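Local coordinates for enterobactin synthetase component F-related protein (PDB 4OXI) that probably activates glycine with ATP as glycyl-adenylate, for a lipopolysaccharide modification pathway that gives resistance to antimicrobial peptides, at residues Arg387-Glu392 and Gly421-Lys426; Leu394-Glu399 and Gly459-Leu464; Glu402-Arg405 and Ala409-Gly412. One frame throughout, in Å; residues are numbered along the deposited sequence.

Interaction 1 of 3, residues Arg387-Glu392 and Gly421-Lys426; sequences RAFEEE and GKQLVK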
loop_
_atom_site.group_PDB
_atom_site.type_symbol
_atom_site.label_atom_id
_atom_site.label_comp_id
_atom_site.label_asym_id
_atom_site.label_seq_id
_atom_site.Cartn_x
_atom_site.Cartn_y
_atom_site.Cartn_z
ATOM N N ARG A 387 13.712 6.179 13.814
ATOM C CA ARG A 387 14.230 7.385 13.188
ATOM C C ARG A 387 14.235 7.238 11.678
ATOM O O ARG A 387 14.088 6.130 11.152
ATOM C CB ARG A 387 15.641 7.692 13.702
ATOM C CG ARG A 387 16.555 6.478 13.736
ATOM C CD ARG A 387 18.026 6.867 14.038
ATOM N NE ARG A 387 18.160 7.539 15.328
ATOM C CZ ARG A 387 18.729 8.729 15.487
ATOM N NH1 ARG A 387 18.799 9.282 16.696
ATOM N NH2 ARG A 387 19.232 9.366 14.436
ATOM N N ALA A 388 14.418 8.360 10.990
ATOM C CA ALA A 388 14.297 8.417 9.545
ATOM C C ALA A 388 15.463 7.747 8.858
ATOM O O ALA A 388 16.562 7.691 9.403
ATOM C CB ALA A 388 14.200 9.870 9.091
ATOM N N PHE A 389 15.222 7.260 7.645
ATOM C CA PHE A 389 16.297 6.758 6.806
ATOM C C PHE A 389 17.301 7.866 6.504
ATOM O O PHE A 389 18.493 7.624 6.465
ATOM C CB PHE A 389 15.734 6.221 5.496
ATOM C CG PHE A 389 14.833 5.034 5.668
ATOM C CD1 PHE A 389 15.321 3.854 6.189
ATOM C CD2 PHE A 389 13.501 5.092 5.284
ATOM C CE1 PHE A 389 14.497 2.747 6.347
ATOM C CE2 PHE A 389 12.670 3.984 5.438
ATOM C CZ PHE A 389 13.172 2.815 5.971
ATOM N N GLU A 390 16.802 9.076 6.288
ATOM C CA GLU A 390 17.639 10.218 5.939
ATOM C C GLU A 390 17.485 11.320 6.968
ATOM O O GLU A 390 16.363 11.657 7.352
ATOM C CB GLU A 390 17.219 10.770 4.582
ATOM C CG GLU A 390 17.304 9.759 3.462
ATOM C CD GLU A 390 17.004 10.376 2.118
ATOM O OE1 GLU A 390 15.873 10.898 1.934
ATOM O OE2 GLU A 390 17.908 10.345 1.251
ATOM N N GLU A 391 18.595 11.906 7.408
ATOM C CA GLU A 391 18.496 13.003 8.368
ATOM C C GLU A 391 17.904 14.214 7.658
ATOM O O GLU A 391 17.871 14.251 6.427
ATOM C CB GLU A 391 19.850 13.305 9.031
ATOM C CG GLU A 391 20.358 12.207 10.012
ATOM C CD GLU A 391 19.741 12.268 11.435
ATOM O OE1 GLU A 391 20.423 11.834 12.398
ATOM O OE2 GLU A 391 18.581 12.724 11.607
ATOM N N GLU A 392 17.390 15.162 8.444
ATOM C CA GLU A 392 16.725 16.378 7.951
ATOM C C GLU A 392 15.345 16.168 7.336
ATOM O O GLU A 392 14.823 17.065 6.671
ATOM C CB GLU A 392 17.621 17.160 6.982
ATOM C CG GLU A 392 19.000 17.454 7.544
ATOM C CD GLU A 392 19.771 18.472 6.728
ATOM O OE1 GLU A 392 19.609 18.503 5.482
ATOM O OE2 GLU A 392 20.538 19.244 7.347
ATOM N N GLY A 421 11.286 15.720 2.309
ATOM C CA GLY A 421 12.388 15.005 1.699
ATOM C C GLY A 421 12.010 14.395 0.369
ATOM O O GLY A 421 10.932 14.673 -0.181
ATOM N N LYS A 422 12.901 13.548 -0.139
ATOM C CA LYS A 422 12.760 12.963 -1.469
ATOM C C LYS A 422 11.617 11.952 -1.614
ATOM O O LYS A 422 11.186 11.682 -2.733
ATOM C CB LYS A 422 14.088 12.334 -1.915
ATOM C CG LYS A 422 15.091 13.339 -2.494
ATOM C CD LYS A 422 16.514 12.778 -2.511
ATOM C CE LYS A 422 17.074 12.685 -1.096
ATOM N NZ LYS A 422 18.179 11.684 -0.964
ATOM N N GLN A 423 11.108 11.414 -0.506
ATOM C CA GLN A 423 9.986 10.463 -0.581
ATOM C C GLN A 423 8.614 11.130 -0.532
ATOM O O GLN A 423 7.599 10.482 -0.759
ATOM C CB GLN A 423 10.079 9.415 0.537
ATOM C CG GLN A 423 11.185 8.404 0.321
ATOM C CD GLN A 423 11.370 7.517 1.508
ATOM O OE1 GLN A 423 12.494 7.231 1.900
ATOM N NE2 GLN A 423 10.266 7.065 2.096
ATOM N N LEU A 424 8.580 12.421 -0.228
ATOM C CA LEU A 424 7.308 13.121 -0.108
ATOM C C LEU A 424 6.728 13.415 -1.487
ATOM O O LEU A 424 7.448 13.887 -2.367
ATOM C CB LEU A 424 7.490 14.427 0.665
ATOM C CG LEU A 424 6.175 15.165 0.931
ATOM C CD1 LEU A 424 5.286 14.305 1.783
ATOM C CD2 LEU A 424 6.404 16.528 1.589
ATOM N N VAL A 425 5.437 13.122 -1.684
ATOM C CA VAL A 425 4.752 13.464 -2.943
ATOM C C VAL A 425 4.479 14.980 -3.026
ATOM O O VAL A 425 4.554 15.678 -2.014
ATOM C CB VAL A 425 3.403 12.711 -3.083
ATOM C CG1 VAL A 425 3.613 11.184 -3.055
ATOM C CG2 VAL A 425 2.457 13.120 -1.982
ATOM N N LYS A 426 4.137 15.476 -4.212
ATOM C CA LYS A 426 3.918 16.908 -4.426
ATOM C C LYS A 426 2.693 17.428 -3.697
ATOM O O LYS A 426 2.603 18.615 -3.393
ATOM C CB LYS A 426 3.719 17.211 -5.914
ATOM C CG LYS A 426 4.884 16.839 -6.821
ATOM C CD LYS A 426 6.100 17.691 -6.528
ATOM C CE LYS A 426 7.280 17.301 -7.420
ATOM N NZ LYS A 426 8.545 17.952 -6.952
#
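Glu390 and Lys422 form a salt bridge, with NZ of Lys422 2.6 Å from OE2 of Glu390. It joins two loops of the adenylate-forming fold. One follows the short edge strand 387-388. The other starts with a type I beta turn, Gly421-Leu424, closed by Leu424 N on Gly421 O at 3.3 Å. The ammonium group takes the syn lone pair of OE2. OE1 of Glu390 lies 3.8 Å from NZ of Lys422, so one oxygen takes the bond. The lysine chain bends at chi3 (-71°), and the two side chains cross at about a right angle. Glu390 also touches Cys241 and Gln245 of helix 236-249.

Asn238 ND2 donates to Lys422 O, and Thr366 OG1 bonds Gln423 O. The buried amide of Gln423 gives its NE2 to the carbonyl oxygens of Ala368 and Cys365. Within 387-392 itself, Arg387 NH2 and Glu391 OE1 form a long salt bridge of 3.4 Å, with the oxygen in plane at the guanidinium edge. Phe389 meets Gln423 obliquely: Phe389 CD2 is 4.1 Å from Gln423 OE1, with ring and amide planes 37° apart.

Interaction 2 of 3, residues Leu394-Glu399 and Gly459-Leu464; sequences LAIINE and GVLIHL. With GAP (glycyl-adenosine-5'-phosphate), chain B.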
loop_
_atom_site.group_PDB
_atom_site.type_symbol
_atom_site.label_atom_id
_atom_site.label_comp_id
_atom_site.label_asym_id
_atom_site.label_seq_id
_atom_site.Cartn_x
_atom_site.Cartn_y
_atom_site.Cartn_z
ATOM N N LEU A 394 12.522 14.933 9.253
ATOM C CA LEU A 394 11.452 14.922 10.233
ATOM C C LEU A 394 11.450 16.201 11.057
ATOM O O LEU A 394 12.508 16.730 11.401
ATOM C CB LEU A 394 11.618 13.738 11.175
ATOM C CG LEU A 394 11.661 12.342 10.555
ATOM C CD1 LEU A 394 11.756 11.306 11.648
ATOM C CD2 LEU A 394 10.421 12.099 9.717
ATOM N N ALA A 395 10.255 16.688 11.371
ATOM C CA ALA A 395 10.093 17.732 12.368
ATOM C C ALA A 395 8.846 17.453 13.191
ATOM O O ALA A 395 7.974 16.681 12.774
ATOM C CB ALA A 395 10.018 19.104 11.721
ATOM N N ILE A 396 8.775 18.073 14.364
ATOM C CA ILE A 396 7.654 17.907 15.274
ATOM C C ILE A 396 7.118 19.294 15.582
ATOM O O ILE A 396 7.887 20.208 15.854
ATOM C CB ILE A 396 8.111 17.246 16.572
ATOM C CG1 ILE A 396 8.728 15.877 16.284
ATOM C CG2 ILE A 396 6.960 17.108 17.556
ATOM C CD1 ILE A 396 9.349 15.220 17.513
ATOM N N ILE A 397 5.807 19.475 15.501
ATOM C CA ILE A 397 5.222 20.760 15.865
ATOM C C ILE A 397 4.335 20.573 17.087
ATOM O O ILE A 397 3.432 19.734 17.080
ATOM C CB ILE A 397 4.478 21.414 14.682
ATOM C CG1 ILE A 397 3.793 22.702 15.118
ATOM C CG2 ILE A 397 3.451 20.477 14.077
ATOM C CD1 ILE A 397 3.093 23.410 13.969
ATOM N N ASN A 398 4.630 21.305 18.163
ATOM C CA ASN A 398 3.877 21.131 19.409
ATOM C C ASN A 398 2.603 21.954 19.456
ATOM O O ASN A 398 2.292 22.681 18.513
ATOM C CB ASN A 398 4.740 21.389 20.657
ATOM C CG ASN A 398 5.191 22.844 20.789
ATOM O OD1 ASN A 398 4.760 23.723 20.039
ATOM N ND2 ASN A 398 6.070 23.097 21.754
ATOM N N GLU A 399 1.884 21.849 20.571
ATOM C CA GLU A 399 0.588 22.506 20.722
ATOM C C GLU A 399 0.685 24.021 20.635
ATOM O O GLU A 399 -0.288 24.688 20.284
ATOM C CB GLU A 399 -0.074 22.096 22.034
ATOM C CG GLU A 399 -0.519 20.650 22.058
ATOM C CD GLU A 399 -1.531 20.374 23.152
ATOM O OE1 GLU A 399 -2.554 19.716 22.858
ATOM O OE2 GLU A 399 -1.302 20.810 24.303
ATOM N N GLY A 459 16.111 9.346 21.981
ATOM C CA GLY A 459 16.612 9.497 20.623
ATOM C C GLY A 459 15.750 8.912 19.507
ATOM O O GLY A 459 16.108 9.027 18.327
ATOM N N VAL A 460 14.623 8.292 19.859
ATOM C CA VAL A 460 13.730 7.745 18.841
ATOM C C VAL A 460 12.300 8.265 18.997
ATOM O O VAL A 460 11.945 8.846 20.023
ATOM C CB VAL A 460 13.728 6.200 18.860
ATOM C CG1 VAL A 460 15.126 5.669 18.570
ATOM C CG2 VAL A 460 13.262 5.695 20.201
ATOM N N LEU A 461 11.480 8.059 17.975
ATOM C CA LEU A 461 10.101 8.514 18.022
ATOM C C LEU A 461 9.199 7.405 18.533
ATOM O O LEU A 461 9.377 6.239 18.189
ATOM C CB LEU A 461 9.652 8.964 16.632
ATOM C CG LEU A 461 10.294 10.253 16.131
ATOM C CD1 LEU A 461 9.917 10.516 14.681
ATOM C CD2 LEU A 461 9.843 11.407 17.010
ATOM N N ILE A 462 8.239 7.768 19.374
ATOM C CA ILE A 462 7.207 6.834 19.811
ATOM C C ILE A 462 5.871 7.341 19.275
ATOM O O ILE A 462 5.555 8.515 19.441
ATOM C CB ILE A 462 7.108 6.793 21.342
ATOM C CG1 ILE A 462 8.484 6.548 21.970
ATOM C CG2 ILE A 462 6.078 5.759 21.786
ATOM C CD1 ILE A 462 9.079 5.248 21.594
ATOM N N HIS A 463 5.088 6.468 18.643
ATOM C CA HIS A 463 3.820 6.895 18.053
ATOM C C HIS A 463 2.757 6.841 19.119
ATOM O O HIS A 463 2.552 5.793 19.713
ATOM C CB HIS A 463 3.423 5.988 16.880
ATOM C CG HIS A 463 2.158 6.403 16.191
ATOM N ND1 HIS A 463 0.907 6.051 16.652
ATOM C CD2 HIS A 463 1.950 7.137 15.068
ATOM C CE1 HIS A 463 -0.016 6.552 15.847
ATOM N NE2 HIS A 463 0.589 7.217 14.881
ATOM N N LEU A 464 2.075 7.964 19.349
ATOM C CA LEU A 464 1.111 8.084 20.449
ATOM C C LEU A 464 -0.358 8.018 20.009
ATOM O O LEU A 464 -1.244 7.704 20.808
ATOM C CB LEU A 464 1.362 9.378 21.227
ATOM C CG LEU A 464 2.746 9.480 21.875
ATOM C CD1 LEU A 464 2.991 10.854 22.473
ATOM C CD2 LEU A 464 2.938 8.401 22.935
HETATM N N GAP B . 2.611 3.098 3.877
HETATM C CA GAP B . 2.311 2.197 5.028
HETATM C C GAP B . 0.927 2.559 5.531
HETATM O O GAP B . 0.385 1.973 6.450
HETATM P PA GAP B . -1.221 4.230 5.138
HETATM O O1A GAP B . -1.216 5.558 4.422
HETATM O O2A GAP B . -2.259 3.172 4.802
HETATM O O3A GAP B . 0.256 3.665 4.872
HETATM C "C5'" GAP B . -0.486 5.642 7.222
HETATM O "O5'" GAP B . -1.275 4.568 6.709
HETATM C "C4'" GAP B . -0.767 5.791 8.703
HETATM O "O4'" GAP B . -0.635 4.519 9.342
HETATM C "C3'" GAP B . 0.248 6.655 9.419
HETATM O "O3'" GAP B . -0.073 8.039 9.294
HETATM C "C2'" GAP B . 0.150 6.140 10.845
HETATM O "O2'" GAP B . -1.022 6.640 11.470
HETATM C "C1'" GAP B . -0.152 4.674 10.675
HETATM N N9 GAP B . 1.100 3.897 10.818
HETATM C C8 GAP B . 1.872 3.460 9.806
HETATM N N7 GAP B . 2.939 2.763 10.270
HETATM C C5 GAP B . 2.858 2.762 11.618
HETATM C C6 GAP B . 3.672 2.222 12.726
HETATM N N6 GAP B . 4.799 1.502 12.476
HETATM N N1 GAP B . 3.237 2.453 13.988
HETATM C C2 GAP B . 2.111 3.157 14.247
HETATM N N3 GAP B . 1.328 3.675 13.281
HETATM C C4 GAP B . 1.642 3.509 11.974
#
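Leu461 meets two residues of strand 394-397, one with each methyl branch. Its CD1 is 3.6 Å from Leu394 CD1. Its CD2 is 3.9 Å from Ile396 CD1. Leu394 and Leu461 approach at a slant, while Ile396 and Leu461 lie alongside one another, running in opposite senses. All three side chains are buried and point toward the other strand. In Ile396, CG1 is anti to the carbonyl carbon (chi1 -59°) and the chain runs on straight to CD1 (chi2 174°), so its terminal methyl makes the contact. Leu417 and Val454 also touch Leu461, and Leu419 touches Leu394.

No hydrogen bond links the two segments. The nearest CA atoms, of Ile396 and Leu461, are 10.1 Å apart, and side chains alone bridge the gap. Both strands belong to one curled antiparallel sheet, consistent with the distorted beta-barrel subdomain of adenylate-forming enzymes. Within the sheet, strands 416-419 and 445-457 come between them. Leu394 and Ile396 pair through their backbones with Phe406 and Met404, and Ala395 and Ile397 with Leu418 and Glu416 on the other flank.

Contact with the ligand comes from His463, two residues after Leu461. CG anti to the backbone N (chi1 -178°) carries the imidazole to the adenine of glycyl-adenosine-5'-phosphate, where one ring face meets it. The ligand N3 sits 3.9 Å above the ring plane, over its centre, and the ligand C2 is 3.8 Å from His463 CG. The hydrogen bond between NE2 and Asp452 OD1 helps to set the rotation of the ring. The same aspartate oxygen also bonds the ligand.

Interaction 3 of 3, residues Glu402-Arg405 and Ala409-Gly412; sequences ELMR and APEG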
loop_
_atom_site.group_PDB
_atom_site.type_symbol
_atom_site.label_atom_id
_atom_site.label_comp_id
_atom_site.label_asym_id
_atom_site.label_seq_id
_atom_site.Cartn_x
_atom_site.Cartn_y
_atom_site.Cartn_z
ATOM N N GLU A 402 5.175 25.569 17.677
ATOM C CA GLU A 402 6.607 25.671 17.420
ATOM C C GLU A 402 7.095 24.491 16.572
ATOM O O GLU A 402 7.003 23.334 17.001
ATOM C CB GLU A 402 7.386 25.727 18.739
ATOM C CG GLU A 402 8.916 25.763 18.556
ATOM C CD GLU A 402 9.685 25.666 19.876
ATOM O OE1 GLU A 402 9.365 24.775 20.705
ATOM O OE2 GLU A 402 10.615 26.483 20.078
ATOM N N LEU A 403 7.601 24.784 15.375
ATOM C CA LEU A 403 8.184 23.767 14.514
ATOM C C LEU A 403 9.614 23.493 14.958
ATOM O O LEU A 403 10.402 24.414 15.137
ATOM C CB LEU A 403 8.164 24.212 13.052
ATOM C CG LEU A 403 8.514 23.160 11.990
ATOM C CD1 LEU A 403 7.787 23.439 10.695
ATOM C CD2 LEU A 403 10.008 23.095 11.718
ATOM N N MET A 404 9.947 22.218 15.116
ATOM C CA MET A 404 11.251 21.822 15.621
ATOM C C MET A 404 11.821 20.661 14.789
ATOM O O MET A 404 11.212 19.583 14.723
ATOM C CB MET A 404 11.097 21.398 17.082
ATOM C CG MET A 404 12.371 20.888 17.706
ATOM S SD MET A 404 13.348 22.215 18.432
ATOM C CE MET A 404 12.348 22.599 19.860
ATOM N N ARG A 405 12.962 20.876 14.133
ATOM C CA ARG A 405 13.619 19.795 13.391
ATOM C C ARG A 405 13.952 18.671 14.376
ATOM O O ARG A 405 14.232 18.930 15.548
ATOM C CB ARG A 405 14.903 20.282 12.699
ATOM C CG ARG A 405 14.738 21.491 11.774
ATOM C CD ARG A 405 13.811 21.166 10.616
ATOM N NE ARG A 405 14.457 20.259 9.673
ATOM C CZ ARG A 405 14.989 20.650 8.520
ATOM N NH1 ARG A 405 14.931 21.932 8.157
ATOM N NH2 ARG A 405 15.568 19.759 7.725
ATOM N N ALA A 409 15.328 18.663 18.425
ATOM C CA ALA A 409 14.312 18.473 19.453
ATOM C C ALA A 409 14.894 17.795 20.687
ATOM O O ALA A 409 15.644 16.836 20.571
ATOM C CB ALA A 409 13.155 17.665 18.907
ATOM N N PRO A 410 14.526 18.286 21.879
ATOM C CA PRO A 410 15.054 17.762 23.144
ATOM C C PRO A 410 14.288 16.529 23.601
ATOM O O PRO A 410 13.196 16.274 23.093
ATOM C CB PRO A 410 14.792 18.914 24.119
ATOM C CG PRO A 410 13.515 19.543 23.594
ATOM C CD PRO A 410 13.593 19.414 22.084
ATOM N N GLU A 411 14.859 15.787 24.545
ATOM C CA GLU A 411 14.195 14.631 25.140
ATOM C C GLU A 411 12.783 15.003 25.570
ATOM O O GLU A 411 12.563 16.094 26.099
ATOM C CB GLU A 411 14.999 14.104 26.341
ATOM C CG GLU A 411 14.239 13.111 27.251
ATOM C CD GLU A 411 14.276 11.673 26.740
ATOM O OE1 GLU A 411 14.934 11.425 25.710
ATOM O OE2 GLU A 411 13.657 10.784 27.368
ATOM N N GLY A 412 11.835 14.104 25.307
ATOM C CA GLY A 412 10.446 14.278 25.706
ATOM C C GLY A 412 9.587 15.177 24.830
ATOM O O GLY A 412 8.380 15.287 25.060
#
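Met404 packs against Ala409 and Pro410, and this apolar contact makes up most of the interface. CG of Met404 lies 3.5 Å from CB of Ala409 and 3.6 Å from its CA. The sulfur follows the alanine backbone, with SD of Met404 4.0 Å from CA of Ala409. Farther out, CE of Met404 is 4.1 Å from CD of Pro410. The methionine leaves with CG anti to the backbone N (chi1 177°), then bends twice, at chi2 (88°) and at chi3. These bends lay the side chain over Ala409 and bring CE to the Pro410 ring.

One backbone bond spans the contact. Ala409 N donates to Arg405 O at 3.1 Å, but the N-H...O angle is only 123°, so the bond is weak.

The polar links lead outward. Ala409 O accepts from Lys456 NZ, and Glu411 OE1 accepts from Asn458 N, so the loop is held against the end of strand 445-457. Arg405 leaves the strand with CB directed away from 409-412. Its side chain touches Arg445 and Trp447, and NH2 makes a weak bond to Glu392 O.

A weak bond from Arg405 O to Ala409 N is of the i to i+4 kind found in an alpha turn. Here it lies at the start of the connection from strand 403-405 to strand 416-419, which flank strand 394-397 in the antiparallel sheet.

From the N terminus, the chain passes through 387-392, 394-399 and 402-405 in turn. Interaction 3 closes first, with 409-412, and forms a short local loop. Interaction 1 closes next, when 421-426 returns to 387-392. Interaction 2 closes last, across some 60 residues, at 459-464. Interactions 1 and 2 therefore cross along the sequence, and interaction 3 lies within both spans. Interactions 2 and 3 share one antiparallel sheet, where Ile396 N and Met404 O meet at 2.9 Å. Interaction 1 links the edge strand 387-388 of another sheet to the loop after strand 416-419. It also touches interaction 2, through Ala388 CB and Leu394 CD1.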